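Local coordinates for XC6422 protein (Xanthomonas campestris, PDB 2FUK) that is a small serine alpha/beta-hydrolase without a lid, with probable hydrolase activity, at residues V26-P31 / G69-R74; Q36-I41 / T112-G117; R127-L132 / Q153-W158. One frame throughout, in Å; residues are numbered along the deposited sequence.

In the fold
From the N terminus, the end of strand 20-27 and the residues after it meet residues 69-74 in contact 1, which closes a loop holding strand 38-43 and helix 56-66. Contact 2 opens within that loop, at 36-41, and closes beyond it at 112-117, so the two cross. They also touch: strand 71-75 lies between strands 20-27 and 38-43 in the sheet, with V73 N 2.7 Å from A40 O. Contact 3 follows in series, bringing the end of helix 120-132 against the loop before strand 158-163; it meets contact 2 where L115 packs on L132. Together they run from the antiparallel margin of the sheet, through its parallel centre, to a helix on its surface.

Contact 1: residues V26-P31 / G69-R74; sequences VDLPEP and GITVVR
D27 and R74 form a two-pronged salt bridge, the arginine presenting its NE side to the carboxylate. R74 NH1 lies 2.9 Å from D27 OD1 and R74 NE 2.9 Å from D27 OD2, each oxygen using its syn lone pair. The carboxylate and guanidinium planes are 16° apart, nearly coplanar. A bend at chi3 of R74 (-71°) turns NE out of the extended line. On the face of D27, V72 CG2, set between its own N and carbonyl carbon, lies 3.1 Å from D27 OD2. D27 and V72 also pair antiparallel through the backbone, D27 N to V72 O at 2.7 Å and V72 N to D27 O at 2.9 Å. On the other face of the sheet V26 and V73 lie side by side, CG2 to CG2 at 4.2 Å, while V26 CG1 meets T71 CG2. Past the strand end, P29 CB lies 3.5 Å from G69 C and P29 CD against T71 OG1. G69, at positive phi, is C-prime in the Schellman motif ending helix 56-66. R74 NH2 also bonds M53 O. Helix 56-66 covers the face bearing D27 and V72, helix 92-107 the face of V26 and V73, and strand 38-43 flanks 71-75.

Contact 2: residues Q36-I41 / T112-G117; sequences QPVTAI and TLWLAG
Strands 38-41 and 112-117 pair in parallel at the centre of the alpha/beta-hydrolase sheet. Bonds alternate: T39 N to T112 O at 3.1 Å, W114 N to T39 O, I41 N to W114 O, and A116 N to I41 O at 2.9 Å. P37, the centre of an inverse gamma turn, accepts from T112 N. On the face of V38 and W114, the valine sets CG1 over the indole, 3.4 Å from the centroid of the five-membered ring and 13° off its normal, a CH-pi contact. CG1 stands anti to the backbone N (chi1 179°), leaving CG2 to approach T112 OG1 at 3.3 Å; that hydroxyl also bonds P37 O weakly. A40 CB meets W114 CB at 3.7 Å. On the face of T39, I41, L113 and L115, I41 CD1 touches L113 CD1 at 4.0 Å, I41 CB meets L115 CD2, and T39 OG1 bonds D111 OD2. Helix 92-107 packs on I41. The backbone bonds take up the N-H and C=O groups the strands turn to each other, and mostly apolar side chains pack on both faces. Strand 112-118 runs on through G117 into a GxSxG-like sequence, consistent with a nucleophile elbow presenting a catalytic serine.

Contact 3: residues R127-L132 / Q153-W158; sequences RAAAAL and QPPAQW
Q153 reaches A130 by carrying CG anti to its own carbonyl carbon (chi1 -67°) and then running extended, with chi2 at 161° placing CD far from the backbone. Its carboxamide nitrogen NE2 thereby comes 3.5 Å from A130 CB, and Q153 CB lies 4.0 Å from the same methyl, so the glutamine lies against the alanine at both its root and its end. The contact with the methyl is van der Waals, and no hydrogen bond joins the two segments. A129 directs its methyl toward the loop and takes the main-chain part of the contact: CB is 3.7 Å from Q153 O and 3.9 Å from P154 CA, with P155 CD at the margin of touching, 4.5 Å away. Small side chains on this side of the helix let the loop backbone come close, A130 CA and Q153 CA being 4.9 Å apart. P154 directs CB away from 127-132, setting it over one face of the W158 indole, 3.7 Å above the plane and offset toward the rim. L126 of the same helix and L137 of strand 136-140 also touch P154, while R127 NH1 bonds D148 O and S150 O farther back in the loop. This is a modest surface contact of the alpha/beta-hydrolase fold, in which the helix that follows the presumed nucleophile elbow is flanked by the loop leading from strand 136-140 to strand 158-163.

Contact 1: residues V26-P31 / G69-R74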
loop_
_atom_site.group_PDB
_atom_site.type_symbol
_atom_site.label_atom_id
_atom_site.label_comp_id
_atom_site.label_asym_id
_atom_site.label_seq_id
_atom_site.Cartn_x
_atom_site.Cartn_y
_atom_site.Cartn_z
ATOM N N VAL A 26 2.411 9.352 -15.780
ATOM C CA VAL A 26 2.425 7.905 -15.948
ATOM C C VAL A 26 3.153 7.313 -14.754
ATOM O O VAL A 26 4.320 7.633 -14.515
ATOM C CB VAL A 26 3.161 7.494 -17.241
ATOM C CG1 VAL A 26 3.183 5.979 -17.368
ATOM C CG2 VAL A 26 2.474 8.127 -18.453
ATOM N N ASP A 27 2.454 6.477 -13.990
ATOM C CA ASP A 27 3.049 5.829 -12.820
ATOM C C ASP A 27 3.268 4.351 -13.149
ATOM O O ASP A 27 2.318 3.632 -13.462
ATOM C CB ASP A 27 2.125 5.913 -11.592
ATOM C CG ASP A 27 1.503 7.292 -11.387
ATOM O OD1 ASP A 27 2.222 8.310 -11.460
ATOM O OD2 ASP A 27 0.278 7.344 -11.126
ATOM N N LEU A 28 4.515 3.893 -13.086
ATOM C CA LEU A 28 4.810 2.491 -13.379
ATOM C C LEU A 28 4.328 1.589 -12.245
ATOM O O LEU A 28 4.122 2.042 -11.121
ATOM C CB LEU A 28 6.311 2.307 -13.612
ATOM C CG LEU A 28 6.806 2.933 -14.916
ATOM C CD1 LEU A 28 8.321 2.845 -15.007
ATOM C CD2 LEU A 28 6.150 2.220 -16.085
ATOM N N PRO A 29 4.134 0.294 -12.528
ATOM C CA PRO A 29 3.665 -0.637 -11.497
ATOM C C PRO A 29 4.604 -0.817 -10.316
ATOM O O PRO A 29 5.794 -0.492 -10.387
ATOM C CB PRO A 29 3.452 -1.930 -12.277
ATOM C CG PRO A 29 4.456 -1.844 -13.334
ATOM C CD PRO A 29 4.353 -0.412 -13.796
ATOM N N GLU A 30 4.051 -1.329 -9.226
ATOM C CA GLU A 30 4.810 -1.576 -8.006
ATOM C C GLU A 30 5.941 -2.554 -8.294
ATOM O O GLU A 30 5.765 -3.521 -9.047
ATOM C CB GLU A 30 3.885 -2.170 -6.941
ATOM C CG GLU A 30 4.542 -2.475 -5.596
ATOM C CD GLU A 30 4.522 -1.286 -4.652
ATOM O OE1 GLU A 30 5.229 -0.289 -4.912
ATOM O OE2 GLU A 30 3.782 -1.344 -3.643
ATOM N N PRO A 31 7.126 -2.311 -7.712
ATOM C CA PRO A 31 8.246 -3.226 -7.945
ATOM C C PRO A 31 7.982 -4.522 -7.173
ATOM O O PRO A 31 7.238 -4.521 -6.184
ATOM C CB PRO A 31 9.445 -2.459 -7.382
ATOM C CG PRO A 31 9.030 -1.021 -7.507
ATOM C CD PRO A 31 7.593 -1.075 -7.061
ATOM N N GLY A 69 0.305 -4.565 -10.325
ATOM C CA GLY A 69 1.144 -4.708 -11.508
ATOM C C GLY A 69 0.659 -3.958 -12.738
ATOM O O GLY A 69 1.120 -4.199 -13.855
ATOM N N ILE A 70 -0.269 -3.031 -12.534
ATOM C CA ILE A 70 -0.826 -2.257 -13.633
ATOM C C ILE A 70 -0.172 -0.883 -13.768
ATOM O O ILE A 70 0.063 -0.203 -12.774
ATOM C CB ILE A 70 -2.354 -2.076 -13.433
ATOM C CG1 ILE A 70 -3.047 -3.440 -13.508
ATOM C CG2 ILE A 70 -2.922 -1.116 -14.475
ATOM C CD1 ILE A 70 -4.510 -3.415 -13.092
ATOM N N THR A 71 0.141 -0.493 -15.002
ATOM C CA THR A 71 0.728 0.823 -15.262
ATOM C C THR A 71 -0.451 1.795 -15.260
ATOM O O THR A 71 -1.478 1.538 -15.894
ATOM C CB THR A 71 1.422 0.875 -16.641
ATOM O OG1 THR A 71 2.492 -0.076 -16.669
ATOM C CG2 THR A 71 1.982 2.273 -16.918
ATOM N N VAL A 72 -0.311 2.911 -14.557
ATOM C CA VAL A 72 -1.416 3.851 -14.469
ATOM C C VAL A 72 -1.136 5.228 -15.039
ATOM O O VAL A 72 -0.060 5.786 -14.851
ATOM C CB VAL A 72 -1.892 3.998 -13.005
ATOM C CG1 VAL A 72 -2.304 2.640 -12.465
ATOM C CG2 VAL A 72 -0.790 4.575 -12.146
ATOM N N VAL A 73 -2.122 5.761 -15.747
ATOM C CA VAL A 73 -2.008 7.083 -16.343
ATOM C C VAL A 73 -3.033 8.014 -15.717
ATOM O O VAL A 73 -4.216 7.683 -15.648
ATOM C CB VAL A 73 -2.262 7.034 -17.868
ATOM C CG1 VAL A 73 -2.224 8.446 -18.454
ATOM C CG2 VAL A 73 -1.217 6.158 -18.538
ATOM N N ARG A 74 -2.563 9.162 -15.243
ATOM C CA ARG A 74 -3.429 10.179 -14.667
ATOM C C ARG A 74 -3.290 11.391 -15.579
ATOM O O ARG A 74 -2.294 11.522 -16.295
ATOM C CB ARG A 74 -2.977 10.543 -13.250
ATOM C CG ARG A 74 -3.231 9.452 -12.223
ATOM C CD ARG A 74 -2.664 9.844 -10.869
ATOM N NE ARG A 74 -1.205 9.812 -10.863
ATOM C CZ ARG A 74 -0.419 10.855 -10.599
ATOM N NH1 ARG A 74 0.898 10.706 -10.621
ATOM N NH2 ARG A 74 -0.942 12.045 -10.318
#

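Contact 2: residues Q36-I41 / T112-G117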
loop_
_atom_site.group_PDB
_atom_site.type_symbol
_atom_site.label_atom_id
_atom_site.label_comp_id
_atom_site.label_asym_id
_atom_site.label_seq_id
_atom_site.Cartn_x
_atom_site.Cartn_y
_atom_site.Cartn_z
ATOM N N GLN A 36 1.358 -6.735 -15.237
ATOM C CA GLN A 36 0.157 -7.056 -15.991
ATOM C C GLN A 36 0.204 -6.336 -17.327
ATOM O O GLN A 36 0.694 -5.208 -17.416
ATOM C CB GLN A 36 -1.084 -6.596 -15.224
ATOM C CG GLN A 36 -1.234 -7.222 -13.850
ATOM C CD GLN A 36 -1.827 -8.611 -13.906
ATOM O OE1 GLN A 36 -1.709 -9.387 -12.954
ATOM N NE2 GLN A 36 -2.482 -8.928 -15.012
ATOM N N PRO A 37 -0.315 -6.976 -18.382
ATOM C CA PRO A 37 -0.342 -6.393 -19.726
ATOM C C PRO A 37 -1.541 -5.457 -19.793
ATOM O O PRO A 37 -2.383 -5.562 -20.681
ATOM C CB PRO A 37 -0.505 -7.619 -20.616
ATOM C CG PRO A 37 -1.384 -8.502 -19.792
ATOM C CD PRO A 37 -0.834 -8.356 -18.391
ATOM N N VAL A 38 -1.599 -4.544 -18.828
ATOM C CA VAL A 38 -2.703 -3.603 -18.712
ATOM C C VAL A 38 -2.227 -2.206 -18.352
ATOM O O VAL A 38 -1.286 -2.042 -17.578
ATOM C CB VAL A 38 -3.679 -4.046 -17.587
ATOM C CG1 VAL A 38 -4.820 -3.042 -17.451
ATOM C CG2 VAL A 38 -4.221 -5.449 -17.868
ATOM N N THR A 39 -2.881 -1.205 -18.932
ATOM C CA THR A 39 -2.594 0.194 -18.625
ATOM C C THR A 39 -3.961 0.761 -18.274
ATOM O O THR A 39 -4.936 0.532 -18.995
ATOM C CB THR A 39 -2.020 0.976 -19.830
ATOM O OG1 THR A 39 -0.711 0.489 -20.151
ATOM C CG2 THR A 39 -1.896 2.463 -19.487
ATOM N N ALA A 40 -4.037 1.466 -17.152
ATOM C CA ALA A 40 -5.292 2.051 -16.709
ATOM C C ALA A 40 -5.194 3.566 -16.679
ATOM O O ALA A 40 -4.130 4.119 -16.403
ATOM C CB ALA A 40 -5.643 1.534 -15.319
ATOM N N ILE A 41 -6.302 4.231 -16.990
ATOM C CA ILE A 41 -6.360 5.688 -16.952
ATOM C C ILE A 41 -7.345 6.029 -15.844
ATOM O O ILE A 41 -8.434 5.462 -15.788
ATOM C CB ILE A 41 -6.881 6.284 -18.281
ATOM C CG1 ILE A 41 -5.939 5.909 -19.424
ATOM C CG2 ILE A 41 -6.953 7.812 -18.177
ATOM C CD1 ILE A 41 -6.463 6.287 -20.796
ATOM N N THR A 112 -4.063 -4.179 -22.567
ATOM C CA THR A 112 -5.502 -3.972 -22.653
ATOM C C THR A 112 -5.729 -2.684 -21.864
ATOM O O THR A 112 -4.844 -2.231 -21.127
ATOM C CB THR A 112 -6.326 -5.129 -22.046
ATOM O OG1 THR A 112 -5.759 -5.543 -20.800
ATOM C CG2 THR A 112 -6.373 -6.303 -23.009
ATOM N N LEU A 113 -6.901 -2.087 -22.015
ATOM C CA LEU A 113 -7.181 -0.833 -21.337
ATOM C C LEU A 113 -8.238 -0.869 -20.241
ATOM O O LEU A 113 -9.344 -1.376 -20.430
ATOM C CB LEU A 113 -7.584 0.216 -22.371
ATOM C CG LEU A 113 -7.917 1.606 -21.831
ATOM C CD1 LEU A 113 -6.642 2.323 -21.433
ATOM C CD2 LEU A 113 -8.654 2.393 -22.905
ATOM N N TRP A 114 -7.882 -0.313 -19.089
ATOM C CA TRP A 114 -8.809 -0.219 -17.969
ATOM C C TRP A 114 -9.078 1.266 -17.744
ATOM O O TRP A 114 -8.186 2.091 -17.903
ATOM C CB TRP A 114 -8.194 -0.812 -16.700
ATOM C CG TRP A 114 -8.191 -2.314 -16.643
ATOM C CD1 TRP A 114 -8.187 -3.182 -17.701
ATOM C CD2 TRP A 114 -8.094 -3.116 -15.464
ATOM N NE1 TRP A 114 -8.083 -4.480 -17.246
ATOM C CE2 TRP A 114 -8.025 -4.466 -15.877
ATOM C CE3 TRP A 114 -8.052 -2.826 -14.093
ATOM C CZ2 TRP A 114 -7.916 -5.527 -14.966
ATOM C CZ3 TRP A 114 -7.944 -3.879 -13.189
ATOM C CH2 TRP A 114 -7.877 -5.212 -13.632
ATOM N N LEU A 115 -10.315 1.603 -17.392
ATOM C CA LEU A 115 -10.681 2.987 -17.125
ATOM C C LEU A 115 -11.268 3.072 -15.726
ATOM O O LEU A 115 -11.971 2.165 -15.281
ATOM C CB LEU A 115 -11.720 3.492 -18.140
ATOM C CG LEU A 115 -11.315 3.657 -19.608
ATOM C CD1 LEU A 115 -12.508 4.193 -20.407
ATOM C CD2 LEU A 115 -10.141 4.611 -19.716
ATOM N N ALA A 116 -10.961 4.157 -15.028
ATOM C CA ALA A 116 -11.488 4.372 -13.688
ATOM C C ALA A 116 -11.687 5.865 -13.513
ATOM O O ALA A 116 -11.066 6.670 -14.205
ATOM C CB ALA A 116 -10.513 3.847 -12.632
ATOM N N GLY A 117 -12.558 6.235 -12.589
ATOM C CA GLY A 117 -12.791 7.642 -12.362
ATOM C C GLY A 117 -13.478 7.859 -11.040
ATOM O O GLY A 117 -14.160 6.972 -10.538
#

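Contact 3: residues R127-L132 / Q153-W158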
loop_
_atom_site.group_PDB
_atom_site.type_symbol
_atom_site.label_atom_id
_atom_site.label_comp_id
_atom_site.label_asym_id
_atom_site.label_seq_id
_atom_site.Cartn_x
_atom_site.Cartn_y
_atom_site.Cartn_z
ATOM N N ARG A 127 -19.477 7.493 -19.533
ATOM C CA ARG A 127 -20.039 7.996 -20.779
ATOM C C ARG A 127 -19.123 7.657 -21.950
ATOM O O ARG A 127 -19.589 7.420 -23.061
ATOM C CB ARG A 127 -20.250 9.513 -20.699
ATOM C CG ARG A 127 -21.466 9.933 -19.858
ATOM C CD ARG A 127 -22.449 10.741 -20.700
ATOM N NE ARG A 127 -22.995 9.958 -21.804
ATOM C CZ ARG A 127 -24.130 9.263 -21.760
ATOM N NH1 ARG A 127 -24.870 9.244 -20.657
ATOM N NH2 ARG A 127 -24.527 8.580 -22.826
ATOM N N ALA A 128 -17.819 7.625 -21.701
ATOM C CA ALA A 128 -16.864 7.325 -22.759
ATOM C C ALA A 128 -16.642 5.832 -22.980
ATOM O O ALA A 128 -15.953 5.438 -23.920
ATOM C CB ALA A 128 -15.529 8.018 -22.467
ATOM N N ALA A 129 -17.235 5.002 -22.130
ATOM C CA ALA A 129 -17.056 3.555 -22.241
ATOM C C ALA A 129 -17.452 2.974 -23.598
ATOM O O ALA A 129 -16.729 2.147 -24.150
ATOM C CB ALA A 129 -17.823 2.849 -21.126
ATOM N N ALA A 130 -18.592 3.400 -24.134
ATOM C CA ALA A 130 -19.047 2.875 -25.423
ATOM C C ALA A 130 -18.005 3.081 -26.508
ATOM O O ALA A 130 -17.691 2.163 -27.262
ATOM C CB ALA A 130 -20.352 3.542 -25.839
ATOM N N ALA A 131 -17.476 4.296 -26.591
ATOM C CA ALA A 131 -16.483 4.615 -27.605
ATOM C C ALA A 131 -15.095 4.018 -27.366
ATOM O O ALA A 131 -14.427 3.607 -28.307
ATOM C CB ALA A 131 -16.372 6.130 -27.755
ATOM N N LEU A 132 -14.669 3.953 -26.108
ATOM C CA LEU A 132 -13.334 3.451 -25.784
ATOM C C LEU A 132 -13.192 1.954 -25.501
ATOM O O LEU A 132 -12.076 1.437 -25.454
ATOM C CB LEU A 132 -12.767 4.267 -24.623
ATOM C CG LEU A 132 -12.697 5.773 -24.906
ATOM C CD1 LEU A 132 -12.104 6.494 -23.697
ATOM C CD2 LEU A 132 -11.864 6.032 -26.162
ATOM N N GLN A 153 -22.784 2.346 -22.236
ATOM C CA GLN A 153 -22.470 0.944 -22.498
ATOM C C GLN A 153 -21.168 0.497 -21.849
ATOM O O GLN A 153 -20.145 0.309 -22.515
ATOM C CB GLN A 153 -22.440 0.700 -24.007
ATOM C CG GLN A 153 -23.816 0.840 -24.644
ATOM C CD GLN A 153 -23.761 1.048 -26.145
ATOM O OE1 GLN A 153 -24.797 1.261 -26.788
ATOM N NE2 GLN A 153 -22.560 0.999 -26.712
ATOM N N PRO A 154 -21.198 0.304 -20.523
ATOM C CA PRO A 154 -20.010 -0.127 -19.789
ATOM C C PRO A 154 -19.639 -1.556 -20.146
ATOM O O PRO A 154 -20.451 -2.309 -20.699
ATOM C CB PRO A 154 -20.445 0.000 -18.336
ATOM C CG PRO A 154 -21.886 -0.354 -18.402
ATOM C CD PRO A 154 -22.351 0.424 -19.611
ATOM N N PRO A 155 -18.400 -1.952 -19.845
ATOM C CA PRO A 155 -17.970 -3.314 -20.149
ATOM C C PRO A 155 -18.607 -4.257 -19.135
ATOM O O PRO A 155 -19.137 -3.815 -18.114
ATOM C CB PRO A 155 -16.456 -3.238 -19.993
ATOM C CG PRO A 155 -16.299 -2.223 -18.889
ATOM C CD PRO A 155 -17.299 -1.161 -19.266
ATOM N N ALA A 156 -18.559 -5.552 -19.430
ATOM C CA ALA A 156 -19.121 -6.560 -18.544
ATOM C C ALA A 156 -18.458 -6.516 -17.176
ATOM O O ALA A 156 -19.108 -6.716 -16.158
ATOM C CB ALA A 156 -18.953 -7.937 -19.156
ATOM N N GLN A 157 -17.153 -6.270 -17.159
ATOM C CA GLN A 157 -16.409 -6.181 -15.909
ATOM C C GLN A 157 -16.402 -4.723 -15.461
ATOM O O GLN A 157 -15.565 -3.931 -15.887
ATOM C CB GLN A 157 -14.988 -6.711 -16.115
ATOM C CG GLN A 157 -14.985 -8.210 -16.438
ATOM C CD GLN A 157 -13.642 -8.753 -16.909
ATOM O OE1 GLN A 157 -13.439 -9.965 -16.921
ATOM N NE2 GLN A 157 -12.733 -7.875 -17.315
ATOM N N TRP A 158 -17.359 -4.392 -14.600
ATOM C CA TRP A 158 -17.541 -3.043 -14.085
ATOM C C TRP A 158 -17.702 -3.069 -12.567
ATOM O O TRP A 158 -18.512 -3.828 -12.026
ATOM C CB TRP A 158 -18.770 -2.430 -14.765
ATOM C CG TRP A 158 -19.169 -1.050 -14.322
ATOM C CD1 TRP A 158 -18.371 -0.096 -13.755
ATOM C CD2 TRP A 158 -20.471 -0.466 -14.444
ATOM N NE1 TRP A 158 -19.101 1.049 -13.513
ATOM C CE2 TRP A 158 -20.392 0.848 -13.929
ATOM C CE3 TRP A 158 -21.698 -0.925 -14.945
ATOM C CZ2 TRP A 158 -21.497 1.707 -13.893
ATOM C CZ3 TRP A 158 -22.797 -0.071 -14.911
ATOM C CH2 TRP A 158 -22.688 1.230 -14.387
#